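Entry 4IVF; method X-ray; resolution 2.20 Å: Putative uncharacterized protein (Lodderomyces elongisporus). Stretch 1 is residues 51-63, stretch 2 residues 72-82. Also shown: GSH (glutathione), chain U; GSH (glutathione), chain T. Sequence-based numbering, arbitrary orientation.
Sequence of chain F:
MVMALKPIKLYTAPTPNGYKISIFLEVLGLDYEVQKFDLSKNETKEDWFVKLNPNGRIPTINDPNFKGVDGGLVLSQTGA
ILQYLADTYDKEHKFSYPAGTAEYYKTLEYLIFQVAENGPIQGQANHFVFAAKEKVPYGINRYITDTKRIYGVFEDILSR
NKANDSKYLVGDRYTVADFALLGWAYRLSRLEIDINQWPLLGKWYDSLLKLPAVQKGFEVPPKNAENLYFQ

Stretch 1, residues 51-63: KLNPNGRIPTIND
Stretch 2 (72-82) GLVLSQTGAIL

Two antiparallel strands, 60-63 and one beginning at Leu 73, pair with their axes 4.7 Å apart and N-to-C directions at 162°; 683 Å² is buried between the stretches. Ile 61 faces Leu 75 and Asp 63 faces Leu 73 as hydrogen-bonded pairs (CA to CA 5.4 and 5.1 Å), with Asn 62 opposite Val 74 as a non-hydrogen-bonded pair (CA to CA 4.5 Å). Each hydrogen-bonded pair closes a two-way ring: Ile 61 N donates to Leu 75 O (2.9 Å) and Leu 75 N to Ile 61 O (3.0 Å); Asp 63 N donates to Leu 73 O (2.9 Å) and Leu 73 N to Asp 63 O (3.0 Å). Their carbonyls also receive CA-H contacts, Asn 62 CA to Leu 73 O at 3.1 Å and Val 74 CA to Ile 61 O at 3.3 Å.

Side chains alternate. On one face Ile 61 (chi1 p, chi2 t) lays CG1 4.0 Å from Leu 75 CB and CD1 3.7 Å from CG2 of Ile 81 (m, t), which rises from helix 78-82; Leu 73 and Leu 75 are both t, p. On the other, Thr 60 CG2 lies 3.9 Å from CG1 of Val 74 (t), while Thr 60 OG1 and Ser 76 OG, both chi1 m, hydrogen-bond at 2.6 Å. Water 1 accepts from Ser 76 OG (3.0 Å) and donates to Leu 52 O (3.0 Å), linking the serine hydroxyl to that carbonyl.

Before the strand, a type I turn runs from Asn 53 to Gly 56: Gly 56 N donates to Asn 53 O (2.8 Å), and Asn 53 OD1, on a t rotamer, accepts from Asn 55 N (3.1 Å). Gly 56 takes phi/psi 64/45, which favours glycine. Gly 72 (93/167) needs glycine too: a CB would clash with Asn 62 OD1 and Asp 63 O.

The peptide before Pro 59 is cis. Water 2 donates to Pro 59 O (2.7 Å) and to O11 of chain U glutathione (2.9 Å), and accepts from Gln 77 N (3.1 Å). That glutathione is gripped from both stretches: Ile 58 N donates to its O2 (2.9 Å), Ile 58 O accepts from its N2 (2.6 Å), and Arg 57 NE reaches its O31 (3.0 Å). Gln 77, the N-cap residue (phi/psi 74/112; m, m), accepts from its N1 through OE1 (2.8 Å). Thr 78 N donates to its O11 (2.9 Å) and Thr 78 OG1 (chi1 p) to its O12 (2.8 Å). Arg 57 NH2 donates to OE1 of the chain T glutathione (2.9 Å).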

ATOM      1  N   LYS F  51       6.498 -15.919  12.837  1.00 25.76           N
ATOM      2  CA  LYS F  51       7.304 -16.726  11.917  1.00 22.84           C
ATOM      3  C   LYS F  51       6.666 -16.780  10.533  1.00 23.72           C
ATOM      4  O   LYS F  51       7.369 -16.793   9.523  1.00 19.96           O
ATOM      5  CB  LYS F  51       7.496 -18.153  12.429  1.00 24.36           C
ATOM      6  CG  LYS F  51       8.347 -18.269  13.676  1.00 28.34           C
ATOM      7  CD  LYS F  51       8.536 -19.722  14.058  1.00 31.76           C
ATOM      8  CE  LYS F  51       8.834 -19.856  15.537  1.00 44.93           C
ATOM      9  NZ  LYS F  51       8.429 -21.198  16.045  1.00 53.00           N
ATOM     10  N   LEU F  52       5.335 -16.819  10.493  1.00 25.06           N
ATOM     11  CA  LEU F  52       4.605 -16.846   9.228  1.00 23.53           C
ATOM     12  C   LEU F  52       4.557 -15.455   8.631  1.00 21.35           C
ATOM     13  O   LEU F  52       4.713 -15.271   7.432  1.00 23.77           O
ATOM     14  CB  LEU F  52       3.182 -17.349   9.444  1.00 24.16           C
ATOM     15  CG  LEU F  52       3.073 -18.807   9.877  1.00 23.66           C
ATOM     16  CD1 LEU F  52       1.612 -19.167  10.185  1.00 18.49           C
ATOM     17  CD2 LEU F  52       3.650 -19.697   8.788  1.00 24.82           C
ATOM     18  N   ASN F  53       4.347 -14.477   9.498  1.00 18.09           N
ATOM     19  CA  ASN F  53       4.252 -13.093   9.102  1.00 16.05           C
ATOM     20  C   ASN F  53       5.018 -12.198  10.063  1.00 13.25           C
ATOM     21  O   ASN F  53       4.498 -11.829  11.115  1.00 17.09           O
ATOM     22  CB  ASN F  53       2.785 -12.667   9.047  1.00 13.90           C
ATOM     23  CG  ASN F  53       2.621 -11.186   8.763  1.00 13.94           C
ATOM     24  OD1 ASN F  53       3.568 -10.510   8.348  1.00 11.76           O
ATOM     25  ND2 ASN F  53       1.416 -10.674   8.983  1.00 11.17           N
ATOM     26  N   PRO F  54       6.240 -11.811   9.678  1.00 19.16           N
ATOM     27  CA  PRO F  54       7.168 -11.003  10.479  1.00 17.80           C
ATOM     28  C   PRO F  54       6.528  -9.729  11.027  1.00 14.77           C
ATOM     29  O   PRO F  54       6.903  -9.262  12.099  1.00 18.01           O
ATOM     30  CB  PRO F  54       8.261 -10.628   9.472  1.00 18.09           C
ATOM     31  CG  PRO F  54       8.176 -11.660   8.414  1.00 23.21           C
ATOM     32  CD  PRO F  54       6.732 -12.008   8.303  1.00 22.86           C
ATOM     33  N   ASN F  55       5.580  -9.165  10.291  1.00 13.68           N
ATOM     34  CA  ASN F  55       4.917  -7.936  10.721  1.00 18.49           C
ATOM     35  C   ASN F  55       3.982  -8.139  11.929  1.00 17.96           C
ATOM     36  O   ASN F  55       3.670  -7.195  12.646  1.00 18.99           O
ATOM     37  CB  ASN F  55       4.154  -7.311   9.542  1.00 15.68           C
ATOM     38  CG  ASN F  55       3.697  -5.894   9.821  1.00 14.77           C
ATOM     39  OD1 ASN F  55       4.347  -5.148  10.549  1.00 15.05           O
ATOM     40  ND2 ASN F  55       2.573  -5.515   9.232  1.00 20.23           N
ATOM     41  N   GLY F  56       3.541  -9.372  12.143  1.00 12.31           N
ATOM     42  CA  GLY F  56       2.694  -9.693  13.277  1.00 12.66           C
ATOM     43  C   GLY F  56       1.343  -9.004  13.264  1.00 16.34           C
ATOM     44  O   GLY F  56       0.901  -8.464  14.283  1.00 12.39           O
ATOM     45  N   ARG F  57       0.693  -9.016  12.101  1.00 14.54           N
ATOM     46  CA  ARG F  57      -0.654  -8.478  11.953  1.00 17.79           C
ATOM     47  C   ARG F  57      -1.494  -9.376  11.053  1.00 16.69           C
ATOM     48  O   ARG F  57      -0.963 -10.156  10.276  1.00 13.36           O
ATOM     49  CB  ARG F  57      -0.610  -7.070  11.362  1.00 17.79           C
ATOM     50  CG  ARG F  57       0.272  -6.097  12.126  1.00 13.99           C
ATOM     51  CD  ARG F  57       0.154  -4.718  11.527  1.00 12.99           C
ATOM     52  NE  ARG F  57      -0.710  -3.852  12.314  1.00 15.04           N
ATOM     53  CZ  ARG F  57      -0.888  -2.559  12.073  1.00 17.57           C
ATOM     54  NH1 ARG F  57      -0.264  -1.975  11.051  1.00 14.47           N
ATOM     55  NH2 ARG F  57      -1.698  -1.854  12.854  1.00 11.11           N
ATOM     56  N   ILE F  58      -2.810  -9.273  11.169  1.00 14.51           N
ATOM     57  CA  ILE F  58      -3.695  -9.990  10.272  1.00 10.81           C
ATOM     58  C   ILE F  58      -4.143  -8.974   9.223  1.00 18.70           C
ATOM     59  O   ILE F  58      -4.052  -7.772   9.463  1.00 19.34           O
ATOM     60  CB  ILE F  58      -4.895 -10.622  11.046  1.00 14.17           C
ATOM     61  CG1 ILE F  58      -5.712  -9.541  11.765  1.00 11.58           C
ATOM     62  CG2 ILE F  58      -4.401 -11.747  12.013  1.00 12.12           C
ATOM     63  CD1 ILE F  58      -6.926  -9.050  10.977  1.00 14.01           C
ATOM     64  N   PRO F  59      -4.631  -9.440   8.061  1.00 20.76           N
ATOM     65  CA  PRO F  59      -4.792 -10.847   7.704  1.00 13.36           C
ATOM     66  C   PRO F  59      -3.561 -11.432   7.038  1.00 13.28           C
ATOM     67  O   PRO F  59      -2.654 -10.718   6.604  1.00 10.88           O
ATOM     68  CB  PRO F  59      -5.951 -10.803   6.711  1.00 14.91           C
ATOM     69  CG  PRO F  59      -5.736  -9.524   5.995  1.00 12.68           C
ATOM     70  CD  PRO F  59      -5.239  -8.559   7.042  1.00 16.00           C
ATOM     71  N   THR F  60      -3.556 -12.754   6.970  1.00 11.12           N
ATOM     72  CA  THR F  60      -2.510 -13.505   6.330  1.00 17.51           C
ATOM     73  C   THR F  60      -3.228 -14.719   5.772  1.00 18.02           C
ATOM     74  O   THR F  60      -4.155 -15.232   6.407  1.00 15.55           O
ATOM     75  CB  THR F  60      -1.439 -13.950   7.363  1.00 11.87           C
ATOM     76  OG1 THR F  60      -0.722 -12.801   7.829  1.00 14.44           O
ATOM     77  CG2 THR F  60      -0.445 -14.917   6.737  1.00 12.57           C
ATOM     78  N   ILE F  61      -2.831 -15.172   4.589  1.00 17.14           N
ATOM     79  CA  ILE F  61      -3.407 -16.398   4.044  1.00 20.64           C
ATOM     80  C   ILE F  61      -2.355 -17.483   3.847  1.00 20.56           C
ATOM     81  O   ILE F  61      -1.161 -17.200   3.782  1.00 20.44           O
ATOM     82  CB  ILE F  61      -4.145 -16.163   2.700  1.00 14.10           C
ATOM     83  CG1 ILE F  61      -3.157 -15.708   1.629  1.00 12.73           C
ATOM     84  CG2 ILE F  61      -5.282 -15.144   2.872  1.00 14.73           C
ATOM     85  CD1 ILE F  61      -3.740 -15.698   0.248  1.00 19.20           C
ATOM     86  N   ASN F  62      -2.813 -18.728   3.782  1.00 21.73           N
ATOM     87  CA  ASN F  62      -1.990 -19.834   3.317  1.00 21.27           C
ATOM     88  C   ASN F  62      -2.775 -20.570   2.259  1.00 21.64           C
ATOM     89  O   ASN F  62      -3.841 -21.140   2.539  1.00 17.28           O
ATOM     90  CB  ASN F  62      -1.596 -20.799   4.447  1.00 20.32           C
ATOM     91  CG  ASN F  62      -0.640 -21.908   3.979  1.00 21.36           C
ATOM     92  OD1 ASN F  62      -0.669 -22.336   2.827  1.00 18.46           O
ATOM     93  ND2 ASN F  62       0.205 -22.380   4.887  1.00 24.26           N
ATOM     94  N   ASP F  63      -2.235 -20.552   1.045  1.00 20.93           N
ATOM     95  CA  ASP F  63      -2.836 -21.248  -0.075  1.00 22.57           C
ATOM     96  C   ASP F  63      -2.098 -22.546  -0.319  1.00 22.82           C
ATOM     97  O   ASP F  63      -1.002 -22.541  -0.873  1.00 20.48           O
ATOM     98  CB  ASP F  63      -2.785 -20.387  -1.342  1.00 21.56           C
ATOM     99  CG  ASP F  63      -3.735 -20.885  -2.417  1.00 27.34           C
ATOM    100  OD1 ASP F  63      -4.208 -22.034  -2.293  1.00 29.14           O
ATOM    101  OD2 ASP F  63      -4.007 -20.138  -3.381  1.00 25.09           O
ATOM    102  N   GLY F  72       2.488 -24.808   1.104  1.00 39.24           N
ATOM    103  CA  GLY F  72       1.648 -23.793   0.497  1.00 34.83           C
ATOM    104  C   GLY F  72       2.226 -22.395   0.613  1.00 33.42           C
ATOM    105  O   GLY F  72       3.169 -22.153   1.376  1.00 32.12           O
ATOM    106  N   LEU F  73       1.647 -21.467  -0.141  1.00 25.50           N
ATOM    107  CA  LEU F  73       2.110 -20.093  -0.131  1.00 24.86           C
ATOM    108  C   LEU F  73       1.528 -19.321   1.047  1.00 22.21           C
ATOM    109  O   LEU F  73       0.321 -19.300   1.258  1.00 15.87           O
ATOM    110  CB  LEU F  73       1.745 -19.397  -1.446  1.00 22.47           C
ATOM    111  CG  LEU F  73       2.260 -17.972  -1.613  1.00 16.04           C
ATOM    112  CD1 LEU F  73       3.778 -17.955  -1.534  1.00 19.59           C
ATOM    113  CD2 LEU F  73       1.758 -17.388  -2.950  1.00 20.75           C
ATOM    114  N   VAL F  74       2.404 -18.696   1.817  1.00 20.33           N
ATOM    115  CA  VAL F  74       1.988 -17.860   2.920  1.00 14.95           C
ATOM    116  C   VAL F  74       2.183 -16.417   2.494  1.00 13.99           C
ATOM    117  O   VAL F  74       3.271 -16.031   2.064  1.00 16.71           O
ATOM    118  CB  VAL F  74       2.807 -18.149   4.187  1.00 18.50           C
ATOM    119  CG1 VAL F  74       2.360 -17.246   5.313  1.00 14.57           C
ATOM    120  CG2 VAL F  74       2.666 -19.615   4.590  1.00 16.58           C
ATOM    121  N   LEU F  75       1.129 -15.622   2.612  1.00 17.10           N
ATOM    122  CA  LEU F  75       1.134 -14.266   2.085  1.00 17.48           C
ATOM    123  C   LEU F  75       0.411 -13.307   3.020  1.00 16.44           C
ATOM    124  O   LEU F  75      -0.709 -13.575   3.462  1.00 16.52           O
ATOM    125  CB  LEU F  75       0.443 -14.255   0.724  1.00 20.40           C
ATOM    126  CG  LEU F  75       0.696 -13.089  -0.222  1.00 22.32           C
ATOM    127  CD1 LEU F  75       2.190 -12.876  -0.406  1.00 24.61           C
ATOM    128  CD2 LEU F  75       0.050 -13.410  -1.555  1.00 18.77           C
ATOM    129  N   SER F  76       1.059 -12.184   3.310  1.00 14.65           N
ATOM    130  CA  SER F  76       0.472 -11.132   4.122  1.00 10.65           C
ATOM    131  C   SER F  76       0.343  -9.828   3.331  1.00 10.42           C
ATOM    132  O   SER F  76       0.809  -9.753   2.190  1.00 10.43           O
ATOM    133  CB  SER F  76       1.297 -10.920   5.384  1.00 10.74           C
ATOM    134  OG  SER F  76       1.182 -12.058   6.211  1.00 19.72           O
ATOM    135  N   GLN F  77      -0.260  -8.827   3.972  1.00 14.58           N
ATOM    136  CA  GLN F  77      -0.640  -7.524   3.388  1.00 13.91           C
ATOM    137  C   GLN F  77      -1.856  -7.637   2.484  1.00 11.65           C
ATOM    138  O   GLN F  77      -1.775  -8.235   1.418  1.00 14.51           O
ATOM    139  CB  GLN F  77       0.509  -6.866   2.618  1.00 16.14           C
ATOM    140  CG  GLN F  77       1.635  -6.384   3.479  1.00 13.90           C
ATOM    141  CD  GLN F  77       1.203  -5.262   4.377  1.00 18.83           C
ATOM    142  OE1 GLN F  77       0.350  -4.447   4.010  1.00 25.26           O
ATOM    143  NE2 GLN F  77       1.771  -5.213   5.571  1.00 15.04           N
ATOM    144  N   THR F  78      -2.972  -7.041   2.905  1.00 14.47           N
ATOM    145  CA  THR F  78      -4.213  -7.094   2.122  1.00 13.99           C
ATOM    146  C   THR F  78      -4.008  -6.737   0.657  1.00 12.03           C
ATOM    147  O   THR F  78      -4.628  -7.337  -0.219  1.00 13.06           O
ATOM    148  CB  THR F  78      -5.343  -6.190   2.697  1.00 14.35           C
ATOM    149  OG1 THR F  78      -4.936  -4.821   2.667  1.00  9.50           O
ATOM    150  CG2 THR F  78      -5.687  -6.581   4.116  1.00 13.75           C
ATOM    151  N   GLY F  79      -3.119  -5.785   0.391  1.00 14.50           N
ATOM    152  CA  GLY F  79      -2.849  -5.365  -0.974  1.00 14.52           C
ATOM    153  C   GLY F  79      -2.214  -6.460  -1.815  1.00 24.03           C
ATOM    154  O   GLY F  79      -2.565  -6.661  -2.986  1.00 19.76           O
ATOM    155  N   ALA F  80      -1.264  -7.173  -1.223  1.00 10.45           N
ATOM    156  CA  ALA F  80      -0.610  -8.269  -1.924  1.00 10.93           C
ATOM    157  C   ALA F  80      -1.562  -9.458  -2.044  1.00 11.13           C
ATOM    158  O   ALA F  80      -1.609 -10.127  -3.077  1.00 11.72           O
ATOM    159  CB  ALA F  80       0.695  -8.692  -1.187  1.00 11.64           C
ATOM    160  N   ILE F  81      -2.309  -9.718  -0.976  1.00 13.40           N
ATOM    161  CA  ILE F  81      -3.225 -10.853  -0.942  1.00 13.56           C
ATOM    162  C   ILE F  81      -4.315 -10.679  -1.983  1.00 12.86           C
ATOM    163  O   ILE F  81      -4.673 -11.629  -2.684  1.00 20.30           O
ATOM    164  CB  ILE F  81      -3.885 -11.019   0.443  1.00 10.75           C
ATOM    165  CG1 ILE F  81      -2.823 -11.210   1.523  1.00 10.59           C
ATOM    166  CG2 ILE F  81      -4.884 -12.188   0.430  1.00 11.22           C
ATOM    167  CD1 ILE F  81      -3.409 -11.335   2.926  1.00 12.82           C
ATOM    168  N   LEU F  82      -4.843  -9.463  -2.084  1.00 11.14           N
ATOM    169  CA  LEU F  82      -5.873  -9.172  -3.085  1.00 11.59           C
ATOM    170  C   LEU F  82      -5.354  -9.391  -4.497  1.00 12.24           C
ATOM    171  O   LEU F  82      -5.996 -10.075  -5.285  1.00 15.72           O
ATOM    172  CB  LEU F  82      -6.445  -7.757  -2.917  1.00 11.39           C
ATOM    173  CG  LEU F  82      -7.353  -7.663  -1.686  1.00 13.04           C
ATOM    174  CD1 LEU F  82      -7.689  -6.226  -1.283  1.00 10.92           C
ATOM    175  CD2 LEU F  82      -8.609  -8.505  -1.874  1.00 12.11           C
TER
HETATM  176  N1  GSH U 302      -1.071  -3.019   5.987  1.00 19.54           N
HETATM  177  CA1 GSH U 302      -1.794  -4.108   6.580  1.00 18.72           C
HETATM  178  C1  GSH U 302      -2.701  -4.714   5.600  1.00 17.46           C
HETATM  179  O11 GSH U 302      -2.877  -5.952   5.577  1.00 14.25           O
HETATM  180  O12 GSH U 302      -3.326  -4.003   4.781  1.00 20.22           O
HETATM  181  CB1 GSH U 302      -2.575  -3.615   7.793  1.00 14.61           C
HETATM  182  CG1 GSH U 302      -2.962  -4.788   8.603  1.00 12.84           C
HETATM  183  CD1 GSH U 302      -3.573  -4.428   9.950  1.00 15.01           C
HETATM  184  OE1 GSH U 302      -3.682  -3.261  10.354  1.00 19.64           O
HETATM  185  N2  GSH U 302      -4.066  -5.544  10.832  1.00  9.07           N
HETATM  186  CA2 GSH U 302      -4.631  -5.219  12.122  1.00 18.91           C
HETATM  187  C2  GSH U 302      -3.843  -5.962  13.179  1.00 21.39           C
HETATM  188  O2  GSH U 302      -3.499  -7.130  12.975  1.00 17.13           O
HETATM  189  CB2 GSH U 302      -6.031  -5.641  12.150  1.00 20.73           C
HETATM  190  SG2 GSH U 302      -6.943  -4.798  10.888  1.00 22.45           S
HETATM  191  N3  GSH U 302      -3.493  -5.305  14.434  1.00 21.71           N
HETATM  192  CA3 GSH U 302      -2.746  -6.048  15.431  1.00 19.11           C
HETATM  193  C3  GSH U 302      -1.552  -5.313  15.896  1.00 27.05           C
HETATM  194  O31 GSH U 302      -1.019  -4.419  15.199  1.00 25.06           O
HETATM  195  O32 GSH U 302      -1.062  -5.602  17.020  1.00 31.13           O
HETATM  196  N1  GSH T 301      -1.120  -1.352  16.223  1.00 37.65           N
HETATM  197  CA1 GSH T 301      -2.338  -0.579  16.191  1.00 45.55           C
HETATM  198  C1  GSH T 301      -2.146   0.686  16.912  1.00 52.02           C
HETATM  199  O11 GSH T 301      -1.011   0.991  17.346  1.00 51.66           O
HETATM  200  O12 GSH T 301      -3.103   1.473  17.082  1.00 51.17           O
HETATM  201  CB1 GSH T 301      -3.531  -1.381  16.721  1.00 32.55           C
HETATM  202  CG1 GSH T 301      -4.782  -0.988  16.024  1.00 24.80           C
HETATM  203  CD1 GSH T 301      -4.833  -1.471  14.574  1.00 22.50           C
HETATM  204  OE1 GSH T 301      -4.159  -2.438  14.187  1.00 24.17           O
HETATM  205  N2  GSH T 301      -5.721  -0.778  13.568  1.00 22.62           N
HETATM  206  CA2 GSH T 301      -5.755  -1.243  12.190  1.00 22.61           C
HETATM  207  C2  GSH T 301      -5.106  -0.222  11.298  1.00 22.55           C
HETATM  208  O2  GSH T 301      -5.164   0.965  11.589  1.00 23.25           O
HETATM  209  CB2 GSH T 301      -7.140  -1.403  11.751  1.00 28.19           C
HETATM  210  SG2 GSH T 301      -8.022  -2.459  12.846  1.00 38.23           S
HETATM  211  N3  GSH T 301      -4.421  -0.622  10.080  1.00 21.61           N
HETATM  212  CA3 GSH T 301      -3.819   0.402   9.252  1.00 27.23           C
HETATM  213  C3  GSH T 301      -3.889   0.023   7.827  1.00 30.36           C
HETATM  214  O31 GSH T 301      -4.809  -0.714   7.393  1.00 22.41           O
HETATM  215  O32 GSH T 301      -2.993   0.447   7.045  1.00 34.89           O
HETATM  216  O   HOH W   1       3.706 -13.426   5.277  1.00 20.47           O
HETATM  217  O   HOH W   2      -1.622  -8.270   6.700  1.00 11.86           O